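Local coordinates for protein exodeoxyribonuclease III (Neisseria meningitidis, PDB 2JC4) that acts as a 3'-5' exonuclease of the AP/ExoA DNA repair family, probably degrading double-stranded DNA with the help of two magnesium or manganese ions, at residues N108-A111 and L112-K116; I166-S170 and V171-W175; G213-I216 and D217-L220. All blocks are in the same frame, centred on the assembly; numbering follows the deposited sequence.

The three contacts lie near the predicted catalytic residues of a DNase I-like nuclease. Contacts 1 and 2, with centres about 12 Å apart, both hold the start of a helix and share one acetate ion, which accepts from Asn-108 and His-167. They touch directly, through Ile-166 CD1, 3.5 Å from Asn-108 O. Contact 2 reaches contact 3 through His-167 CD2, 3.7 Å from Leu-214 CD1, whereas contacts 1 and 3 stay about 7 Å apart at their nearest atoms. The magnesium ion lies about 9 Å from the side chain of Ile-216 in contact 3, about 10 Å from that of His-167 in contact 2 and about 12 Å from that of Lys-116 in contact 1.

Contact 1: N108-A111 and L112-K116; sequences NGEA and LDSPK. With 2HP (dihydrogenphosphate ion), chain G; ACT (acetate ion), chain F.
Glu-110 meets Ser-114 and Lys-116 where the loop after strand 99-105 runs into helix 115-135, a worked example of a helix start held by the residues that lead into it. Glu-110 CB lies 3.8 Å from Ser-114 OG. CG lies opposite the backbone N, anti to it (chi1 -168°) and beside the carbonyl carbon, and from there the chain runs out extended, passing the same hydroxyl and bringing Glu-110 CD to 4.1 Å from CD of Lys-116, whose side chain it crosses at a slant. The two oxygens at the tip then have different fates. Glu-110 OE1 accepts a hydrogen bond from Ser-114 OG at 2.7 Å, met on its anti side and 27° out of the carboxylate plane. Glu-110 OE2 has Lys-116 NZ at 4.1 Å, too distant for a salt bridge, though the opposite charges probably still attract.

Ser-114 is the N-cap of the helix: besides donating to the glutamate, OG accepts from Lys-116 N at 3.0 Å, and these two bonds together fix its rotation. Just before it, a type I turn runs from Ala-111 to Ser-114, closed by the bond from Ser-114 N to Ala-111 O. Further upstream, Asn-108 forms an Asx turn, its OD1 receiving Glu-110 N at 2.9 Å in the carbonyl plane, on a lone pair. The other end of that amide, ND2, donates to the acetate ion, and the asparagine side chain also touches Asn-148, predicted to stabilise the transition state. Lys-116 rests its CB against Gly-109 O at 3.7 Å and then runs straight out, so that NZ can donate to O1 of the dihydrogenphosphate ion at 3.0 Å.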
ATOM      1  N   ASN A 108       9.066   3.479  -6.839  1.00 10.92           N
ATOM      2  CA  ASN A 108       9.407   4.789  -6.327  1.00 10.81           C
ATOM      3  C   ASN A 108       9.637   5.789  -7.464  1.00 10.99           C
ATOM      4  O   ASN A 108       8.972   6.833  -7.520  1.00 10.71           O
ATOM      5  CB  ASN A 108      10.615   4.707  -5.376  1.00 11.41           C
ATOM      6  CG  ASN A 108      10.992   6.082  -4.786  1.00 13.05           C
ATOM      7  OD1 ASN A 108      11.407   6.990  -5.516  1.00 12.31           O
ATOM      8  ND2 ASN A 108      10.800   6.238  -3.483  1.00 11.97           N
ATOM      9  N   GLY A 109      10.577   5.472  -8.365  1.00 11.65           N
ATOM     10  CA  GLY A 109      10.820   6.310  -9.538  1.00 11.47           C
ATOM     11  C   GLY A 109      12.095   7.119  -9.420  1.00 11.73           C
ATOM     12  O   GLY A 109      12.660   7.489 -10.434  1.00 11.82           O
ATOM     13  N   GLU A 110      12.503   7.403  -8.181  1.00 12.52           N
ATOM     14  CA  GLU A 110      13.779   8.060  -7.831  1.00 13.73           C
ATOM     15  C   GLU A 110      13.804   9.552  -8.102  1.00 12.71           C
ATOM     16  O   GLU A 110      13.966  10.348  -7.179  1.00 12.75           O
ATOM     17  CB  GLU A 110      14.974   7.392  -8.534  1.00 15.44           C
ATOM     18  CG  GLU A 110      16.342   7.838  -7.995  1.00 19.74           C
ATOM     19  CD  GLU A 110      17.447   6.923  -8.502  1.00 25.90           C
ATOM     20  OE1 GLU A 110      17.661   6.868  -9.741  1.00 30.47           O
ATOM     21  OE2 GLU A 110      18.052   6.231  -7.676  1.00 25.43           O
ATOM     22  N   ALA A 111      13.671   9.922  -9.373  1.00 13.13           N
ATOM     23  CA  ALA A 111      13.742  11.332  -9.828  1.00 11.76           C
ATOM     24  C   ALA A 111      13.121  11.333 -11.222  1.00 11.73           C
ATOM     25  O   ALA A 111      13.137  10.303 -11.913  1.00 12.04           O
ATOM     26  CB  ALA A 111      15.213  11.832  -9.899  1.00 11.49           C
ATOM     27  N   LEU A 112      12.549  12.466 -11.627  1.00 11.25           N
ATOM     28  CA  LEU A 112      11.886  12.512 -12.933  1.00 12.61           C
ATOM     29  C   LEU A 112      12.841  12.252 -14.082  1.00 13.04           C
ATOM     30  O   LEU A 112      12.413  11.781 -15.114  1.00 12.64           O
ATOM     31  CB  LEU A 112      11.087  13.813 -13.132  1.00 12.24           C
ATOM     32  CG  LEU A 112       9.606  13.689 -12.796  1.00 12.30           C
ATOM     33  CD1 LEU A 112       9.456  13.379 -11.307  1.00 13.88           C
ATOM     34  CD2 LEU A 112       8.830  14.985 -13.164  1.00 13.43           C
ATOM     35  N   ASP A 113      14.142  12.506 -13.879  1.00 14.41           N
ATOM     36  CA  ASP A 113      15.138  12.246 -14.958  1.00 15.62           C
ATOM     37  C   ASP A 113      15.874  10.904 -14.796  1.00 16.51           C
ATOM     38  O   ASP A 113      16.819  10.598 -15.547  1.00 16.49           O
ATOM     39  CB  ASP A 113      16.126  13.415 -15.086  1.00 15.69           C
ATOM     40  CG  ASP A 113      16.837  13.739 -13.774  1.00 18.05           C
ATOM     41  OD1 ASP A 113      16.625  13.006 -12.774  1.00 17.84           O
ATOM     42  OD2 ASP A 113      17.634  14.714 -13.746  1.00 18.44           O
ATOM     43  N   SER A 114      15.419  10.080 -13.848  1.00 15.61           N
ATOM     44  CA  SER A 114      15.983   8.739 -13.672  1.00 16.17           C
ATOM     45  C   SER A 114      15.387   7.747 -14.669  1.00 16.06           C
ATOM     46  O   SER A 114      14.192   7.837 -15.005  1.00 16.96           O
ATOM     47  CB  SER A 114      15.721   8.228 -12.228  1.00 14.77           C
ATOM     48  OG  SER A 114      16.180   6.868 -12.047  1.00 15.50           O
ATOM     49  N   PRO A 115      16.200   6.767 -15.111  1.00 16.42           N
ATOM     50  CA  PRO A 115      15.676   5.652 -15.875  1.00 15.94           C
ATOM     51  C   PRO A 115      14.603   4.888 -15.088  1.00 15.85           C
ATOM     52  O   PRO A 115      13.743   4.245 -15.676  1.00 15.41           O
ATOM     53  CB  PRO A 115      16.891   4.735 -16.078  1.00 16.72           C
ATOM     54  CG  PRO A 115      18.077   5.472 -15.686  1.00 18.57           C
ATOM     55  CD  PRO A 115      17.667   6.704 -14.911  1.00 16.43           C
ATOM     56  N   LYS A 116      14.685   4.932 -13.762  1.00 15.88           N
ATOM     57  CA  LYS A 116      13.654   4.305 -12.907  1.00 15.65           C
ATOM     58  C   LYS A 116      12.290   4.982 -13.021  1.00 14.39           C
ATOM     59  O   LYS A 116      11.287   4.380 -12.718  1.00 15.35           O
ATOM     60  CB  LYS A 116      14.129   4.221 -11.454  1.00 15.91           C
ATOM     61  CG  LYS A 116      15.348   3.346 -11.278  1.00 16.40           C
ATOM     62  CD  LYS A 116      15.847   3.338  -9.842  1.00 19.82           C
ATOM     63  CE  LYS A 116      17.114   2.490  -9.792  1.00 20.34           C
ATOM     64  NZ  LYS A 116      17.549   2.267  -8.385  1.00 25.48           N
TER
HETATM   65  P   2HP G1261      16.935  -1.600  -8.096  1.00 22.95           P
HETATM   66  O1  2HP G1261      16.613  -0.336  -7.270  1.00 30.91           O
HETATM   67  O2  2HP G1261      16.809  -1.521  -9.624  1.00 28.26           O
HETATM   68  O3  2HP G1261      15.960  -2.763  -7.506  1.00 32.19           O
HETATM   69  O4  2HP G1261      18.459  -1.943  -7.717  1.00 34.24           O
HETATM   70  C   ACT F1260      10.265   7.875  -0.430  1.00 18.00           C
HETATM   71  O   ACT F1260      10.779   8.510  -1.374  1.00 20.08           O
HETATM   72  OXT ACT F1260      11.005   7.087   0.216  1.00 17.68           O
HETATM   73  CH3 ACT F1260       8.822   8.092  -0.152  1.00 16.18           C

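Contact 2: I166-S170 and V171-W175; sequences IHCSS and VERQW. With ACT (acetate ion), chain F.
Ser-169 and Glu-172 form a capping box at the start of helix 170-180, and hydrogen bonds carry most of the contact. Ser-169 OG accepts from Glu-172 N at 3.2 Å and donates a hydrogen bond to Glu-172 OE1 at 2.7 Å, on the anti lone pair of that oxygen. Ser-169 N adds a weak bond to the same OE1. The serine hydroxyl sits between its backbone N and carbonyl carbon (chi1 73°), which brings it within reach of both partners. The second oxygen, Glu-172 OE2, receives His-167 N at 2.9 Å on its syn side and also pairs with Lys-120, so the carboxylate is gripped at both oxygens and probably held as an anion. The first helical turns follow, with Arg-173 N bonded to Ser-169 O and Gln-174 N to Ser-170 O. His-167 NE2, at the edge of the ring, donates to the acetate O at 2.7 Å.

A flat group adds a second kind of contact. The guanidinium of Arg-173 lays one face over Cys-168 O, which stands 3.2 Å above its plane, over the centre; its nitrogens bond elsewhere, NE to Ala-150 O and NH1 to Asp-153.

Van der Waals contacts are fewer and put aliphatic carbons against oxygens: Ile-166 CD1 comes to 3.4 Å from Glu-172 OE2, and Val-171 CG1 lies beside Ser-169 OG. A disulfide ties Cys-168 to Cys-156, and His-167 ND1 bonds to Asn-148 O, while Ile-166, Val-171, Glu-172 and Trp-175 all meet Phe-117 of helix 115-135.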
ATOM      1  N   ILE A 166       9.655  14.217  -7.712  1.00 13.28           N
ATOM      2  CA  ILE A 166       9.230  12.824  -7.514  1.00 12.93           C
ATOM      3  C   ILE A 166       8.089  12.765  -6.466  1.00 12.83           C
ATOM      4  O   ILE A 166       8.072  13.529  -5.495  1.00 12.64           O
ATOM      5  CB  ILE A 166      10.464  11.894  -7.172  1.00 13.03           C
ATOM      6  CG1 ILE A 166      10.153  10.385  -7.392  1.00 10.75           C
ATOM      7  CG2 ILE A 166      10.997  12.183  -5.743  1.00 13.34           C
ATOM      8  CD1 ILE A 166       9.784   9.956  -8.870  1.00 10.45           C
ATOM      9  N   HIS A 167       7.133  11.876  -6.700  1.00 12.34           N
ATOM     10  CA  HIS A 167       5.935  11.677  -5.880  1.00 11.64           C
ATOM     11  C   HIS A 167       4.809  12.664  -6.106  1.00 11.79           C
ATOM     12  O   HIS A 167       3.647  12.293  -5.961  1.00 11.29           O
ATOM     13  CB  HIS A 167       6.214  11.571  -4.360  1.00 11.54           C
ATOM     14  CG  HIS A 167       7.275  10.588  -4.001  1.00 12.55           C
ATOM     15  ND1 HIS A 167       7.291   9.294  -4.484  1.00 11.50           N
ATOM     16  CD2 HIS A 167       8.386  10.720  -3.228  1.00 13.27           C
ATOM     17  CE1 HIS A 167       8.356   8.667  -4.010  1.00 15.35           C
ATOM     18  NE2 HIS A 167       9.031   9.504  -3.238  1.00 14.98           N
ATOM     19  N   CYS A 168       5.155  13.907  -6.440  0.50 11.40           N
ATOM     20  CA  CYS A 168       4.177  14.995  -6.538  0.50 11.21           C
ATOM     21  C   CYS A 168       4.030  15.629  -7.932  0.50 11.23           C
ATOM     22  O   CYS A 168       3.445  16.718  -8.058  0.50 10.45           O
ATOM     23  CB  CYS A 168       4.559  16.093  -5.536  0.50 11.44           C
ATOM     24  SG  CYS A 168       4.714  15.479  -3.854  0.50 11.59           S
ATOM     25  N   SER A 169       4.568  14.980  -8.960  1.00 11.11           N
ATOM     26  CA  SER A 169       4.497  15.530 -10.326  1.00 11.58           C
ATOM     27  C   SER A 169       3.125  15.360 -10.971  1.00 12.08           C
ATOM     28  O   SER A 169       2.343  14.436 -10.642  1.00 12.25           O
ATOM     29  CB  SER A 169       5.592  14.932 -11.249  1.00 10.98           C
ATOM     30  OG  SER A 169       5.292  13.580 -11.594  1.00 10.69           O
ATOM     31  N   SER A 170       2.826  16.265 -11.887  1.00 12.81           N
ATOM     32  CA  SER A 170       1.591  16.217 -12.673  1.00 14.47           C
ATOM     33  C   SER A 170       1.425  14.881 -13.406  1.00 13.74           C
ATOM     34  O   SER A 170       0.325  14.276 -13.412  1.00 13.26           O
ATOM     35  CB  SER A 170       1.539  17.415 -13.635  1.00 15.53           C
ATOM     36  OG  SER A 170       2.631  17.402 -14.569  1.00 21.14           O
ATOM     37  N   VAL A 171       2.500  14.370 -13.984  1.00 12.09           N
ATOM     38  CA  VAL A 171       2.357  13.095 -14.705  1.00 12.75           C
ATOM     39  C   VAL A 171       2.084  11.904 -13.764  1.00 11.63           C
ATOM     40  O   VAL A 171       1.248  11.056 -14.066  1.00 12.55           O
ATOM     41  CB  VAL A 171       3.530  12.820 -15.686  1.00 12.79           C
ATOM     42  CG1 VAL A 171       4.871  12.660 -14.943  1.00 12.83           C
ATOM     43  CG2 VAL A 171       3.201  11.633 -16.587  1.00 13.99           C
ATOM     44  N   GLU A 172       2.791  11.843 -12.640  1.00 11.69           N
ATOM     45  CA  GLU A 172       2.515  10.808 -11.621  1.00 11.71           C
ATOM     46  C   GLU A 172       1.081  10.913 -11.157  1.00 11.70           C
ATOM     47  O   GLU A 172       0.378   9.894 -11.003  1.00 11.50           O
ATOM     48  CB  GLU A 172       3.451  10.975 -10.428  1.00 12.88           C
ATOM     49  CG  GLU A 172       4.861  10.416 -10.663  1.00 10.84           C
ATOM     50  CD  GLU A 172       5.850  10.898  -9.586  1.00 11.52           C
ATOM     51  OE1 GLU A 172       6.105  12.110  -9.524  1.00 13.25           O
ATOM     52  OE2 GLU A 172       6.356  10.077  -8.791  1.00 11.68           O
ATOM     53  N   ARG A 173       0.609  12.146 -10.971  1.00 11.22           N
ATOM     54  CA  ARG A 173      -0.786  12.327 -10.548  1.00 11.62           C
ATOM     55  C   ARG A 173      -1.767  11.824 -11.612  1.00 12.66           C
ATOM     56  O   ARG A 173      -2.806  11.234 -11.289  1.00 12.76           O
ATOM     57  CB  ARG A 173      -1.031  13.774 -10.123  1.00 11.24           C
ATOM     58  CG  ARG A 173      -0.322  14.078  -8.835  1.00  9.66           C
ATOM     59  CD  ARG A 173      -0.319  15.549  -8.507  1.00 10.68           C
ATOM     60  NE  ARG A 173       0.194  15.714  -7.129  1.00 10.06           N
ATOM     61  CZ  ARG A 173       0.566  16.876  -6.612  1.00 12.29           C
ATOM     62  NH1 ARG A 173       0.480  17.992  -7.347  1.00 11.43           N
ATOM     63  NH2 ARG A 173       0.987  16.935  -5.347  1.00  9.72           N
ATOM     64  N   GLN A 174      -1.378  11.953 -12.880  1.00 13.16           N
ATOM     65  CA  GLN A 174      -2.171  11.340 -13.952  1.00 13.28           C
ATOM     66  C   GLN A 174      -2.204   9.815 -13.892  1.00 12.77           C
ATOM     67  O   GLN A 174      -3.264   9.224 -14.127  1.00 11.84           O
ATOM     68  CB  GLN A 174      -1.733  11.802 -15.340  1.00 14.10           C
ATOM     69  CG  GLN A 174      -2.771  11.394 -16.454  1.00 17.29           C
ATOM     70  CD  GLN A 174      -4.199  11.871 -16.140  1.00 22.34           C
ATOM     71  OE1 GLN A 174      -4.474  13.080 -16.017  1.00 26.36           O
ATOM     72  NE2 GLN A 174      -5.115  10.926 -16.020  1.00 22.28           N
ATOM     73  N   TRP A 175      -1.080   9.180 -13.556  1.00 11.29           N
ATOM     74  CA  TRP A 175      -1.060   7.720 -13.386  1.00 11.91           C
ATOM     75  C   TRP A 175      -1.967   7.281 -12.247  1.00 11.14           C
ATOM     76  O   TRP A 175      -2.678   6.288 -12.386  1.00 11.87           O
ATOM     77  CB  TRP A 175       0.358   7.172 -13.174  1.00 12.24           C
ATOM     78  CG  TRP A 175       1.299   7.586 -14.270  1.00 13.58           C
ATOM     79  CD1 TRP A 175       0.972   7.955 -15.556  1.00 12.88           C
ATOM     80  CD2 TRP A 175       2.732   7.685 -14.172  1.00 11.51           C
ATOM     81  NE1 TRP A 175       2.116   8.301 -16.248  1.00 14.05           N
ATOM     82  CE2 TRP A 175       3.205   8.145 -15.418  1.00 11.90           C
ATOM     83  CE3 TRP A 175       3.649   7.470 -13.136  1.00 13.25           C
ATOM     84  CZ2 TRP A 175       4.559   8.372 -15.660  1.00 13.09           C
ATOM     85  CZ3 TRP A 175       5.004   7.709 -13.372  1.00 11.23           C
ATOM     86  CH2 TRP A 175       5.439   8.146 -14.629  1.00 12.70           C
TER
HETATM   87  C   ACT F1260      10.265   7.875  -0.430  1.00 18.00           C
HETATM   88  O   ACT F1260      10.779   8.510  -1.374  1.00 20.08           O
HETATM   89  OXT ACT F1260      11.005   7.087   0.216  1.00 17.68           O
HETATM   90  CH3 ACT F1260       8.822   8.092  -0.152  1.00 16.18           C

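Contact 3: G213-I216 and D217-L220; sequences GLRI and DHIL
Arg-215 and His-218 cross at about a right angle, their guanidinium and imidazole planes 65° apart. The ring turns CE1 onto the guanidinium, 3.7 Å above its plane and over its centre. A bend at chi3 (70°) folds the arginine back to offer that face. On the ring's own edge, near its plane, lies Arg-215 O, 3.1 Å from His-218 CE1, while one face of the ring takes the backbone C of Ile-216, offset toward the rim. Backbone atoms of the loop thus meet the ring on one face and at its edge, while the guanidinium lies against CE1. No direct hydrogen bond joins the two side chains; a water does so instead, accepting from Arg-215 NH1 at 2.9 Å, lying 2.8 Å from His-218 ND1 and donating to Asp-217 O at 2.7 Å.

Ile-216 and Asp-217 point elsewhere and cross at a slant, with Ile-216 CG1 at 3.8 Å from Asp-217 OD2. That oxygen bonds to ND1 of His-247, the predicted proton acceptor, and to Thr-199 OG1, consistent with the predicted importance of Asp-217 for catalysis.

The polar ends are claimed from outside: Arg-215 makes salt bridges to Asp-155 and Asp-186, and His-218 NE2 bonds to Ile-149 O. Strand 217-221 runs antiparallel between strands 141-144 and 185-186, with Leu-220 set on helix 170-180 and Ile-219 against strand 250-254 of the other sheet.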
ATOM      1  N   GLY A 213       5.252  15.517   5.867  1.00 10.09           N
ATOM      2  CA  GLY A 213       5.236  14.233   5.161  1.00 10.72           C
ATOM      3  C   GLY A 213       4.487  14.279   3.820  1.00 10.55           C
ATOM      4  O   GLY A 213       4.095  15.356   3.332  1.00 11.20           O
ATOM      5  N   LEU A 214       4.349  13.104   3.202  1.00 10.44           N
ATOM      6  CA  LEU A 214       3.553  12.887   1.989  1.00  9.58           C
ATOM      7  C   LEU A 214       2.438  11.848   2.278  1.00 10.37           C
ATOM      8  O   LEU A 214       2.627  10.913   3.063  1.00 11.19           O
ATOM      9  CB  LEU A 214       4.424  12.396   0.838  1.00  8.73           C
ATOM     10  CG  LEU A 214       5.723  13.184   0.546  1.00  9.34           C
ATOM     11  CD1 LEU A 214       6.435  12.447  -0.558  1.00 10.14           C
ATOM     12  CD2 LEU A 214       5.431  14.597   0.123  1.00 13.16           C
ATOM     13  N   ARG A 215       1.281  12.043   1.658  1.00 10.04           N
ATOM     14  CA  ARG A 215       0.266  10.977   1.614  1.00  8.60           C
ATOM     15  C   ARG A 215       0.465  10.149   0.362  1.00  8.35           C
ATOM     16  O   ARG A 215      -0.027  10.515  -0.714  1.00  8.52           O
ATOM     17  CB  ARG A 215      -1.175  11.526   1.671  1.00  8.16           C
ATOM     18  CG  ARG A 215      -2.241  10.435   1.819  1.00  8.66           C
ATOM     19  CD  ARG A 215      -3.681  11.016   1.858  1.00  9.88           C
ATOM     20  NE  ARG A 215      -4.073  11.557   0.552  1.00 10.69           N
ATOM     21  CZ  ARG A 215      -4.962  10.969  -0.262  1.00 11.75           C
ATOM     22  NH1 ARG A 215      -5.566   9.849   0.103  1.00  8.61           N
ATOM     23  NH2 ARG A 215      -5.267  11.518  -1.423  1.00  8.68           N
ATOM     24  N   ILE A 216       1.166   9.026   0.507  1.00  8.60           N
ATOM     25  CA  ILE A 216       1.470   8.138  -0.630  1.00  9.33           C
ATOM     26  C   ILE A 216       0.985   6.715  -0.463  1.00  9.58           C
ATOM     27  O   ILE A 216       1.091   5.906  -1.409  1.00 11.04           O
ATOM     28  CB  ILE A 216       2.993   8.139  -0.963  1.00 10.51           C
ATOM     29  CG1 ILE A 216       3.831   7.736   0.279  1.00  8.81           C
ATOM     30  CG2 ILE A 216       3.412   9.568  -1.523  1.00 10.04           C
ATOM     31  CD1 ILE A 216       5.363   7.662  -0.001  1.00 11.70           C
ATOM     32  N   ASP A 217       0.505   6.382   0.735  1.00  8.23           N
ATOM     33  CA  ASP A 217      -0.096   5.083   0.976  1.00  9.44           C
ATOM     34  C   ASP A 217      -1.613   5.200   0.956  1.00  9.07           C
ATOM     35  O   ASP A 217      -2.211   5.987   1.754  1.00  8.92           O
ATOM     36  CB  ASP A 217       0.388   4.552   2.331  1.00  9.68           C
ATOM     37  CG  ASP A 217       1.900   4.424   2.384  1.00 11.72           C
ATOM     38  OD1 ASP A 217       2.378   3.367   1.963  1.00 12.34           O
ATOM     39  OD2 ASP A 217       2.589   5.345   2.905  1.00  9.83           O
ATOM     40  N   HIS A 218      -2.248   4.424   0.070  1.00 10.06           N
ATOM     41  CA  HIS A 218      -3.690   4.668  -0.232  1.00  9.76           C
ATOM     42  C   HIS A 218      -4.481   3.393  -0.186  1.00  9.41           C
ATOM     43  O   HIS A 218      -3.908   2.312  -0.279  1.00  9.60           O
ATOM     44  CB  HIS A 218      -3.866   5.308  -1.626  1.00 10.30           C
ATOM     45  CG  HIS A 218      -3.041   6.547  -1.836  1.00 10.39           C
ATOM     46  ND1 HIS A 218      -3.155   7.648  -1.029  1.00  9.90           N
ATOM     47  CD2 HIS A 218      -2.042   6.820  -2.715  1.00 10.92           C
ATOM     48  CE1 HIS A 218      -2.284   8.572  -1.422  1.00 13.22           C
ATOM     49  NE2 HIS A 218      -1.599   8.094  -2.450  1.00  8.41           N
ATOM     50  N   ILE A 219      -5.811   3.517  -0.102  1.00 10.16           N
ATOM     51  CA  ILE A 219      -6.693   2.340  -0.169  1.00 10.37           C
ATOM     52  C   ILE A 219      -7.777   2.687  -1.192  1.00 10.02           C
ATOM     53  O   ILE A 219      -8.567   3.589  -0.962  1.00 10.35           O
ATOM     54  CB  ILE A 219      -7.317   2.000   1.206  1.00  9.90           C
ATOM     55  CG1 ILE A 219      -6.206   1.653   2.227  1.00 10.47           C
ATOM     56  CG2 ILE A 219      -8.258   0.768   1.080  1.00  9.95           C
ATOM     57  CD1 ILE A 219      -6.694   1.479   3.633  1.00  9.33           C
ATOM     58  N   LEU A 220      -7.724   2.051  -2.355  1.00 10.49           N
ATOM     59  CA  LEU A 220      -8.634   2.397  -3.456  1.00 11.25           C
ATOM     60  C   LEU A 220      -9.688   1.298  -3.509  1.00 11.99           C
ATOM     61  O   LEU A 220      -9.347   0.101  -3.468  1.00 11.90           O
ATOM     62  CB  LEU A 220      -7.896   2.551  -4.804  1.00 10.54           C
ATOM     63  CG  LEU A 220      -6.633   3.441  -4.935  1.00 13.91           C
ATOM     64  CD1 LEU A 220      -6.333   3.733  -6.412  1.00 13.20           C
ATOM     65  CD2 LEU A 220      -6.701   4.699  -4.140  1.00 13.00           C
TER
HETATM   66  O   HOH W   1      -4.444   7.568   1.481  1.00 12.04           O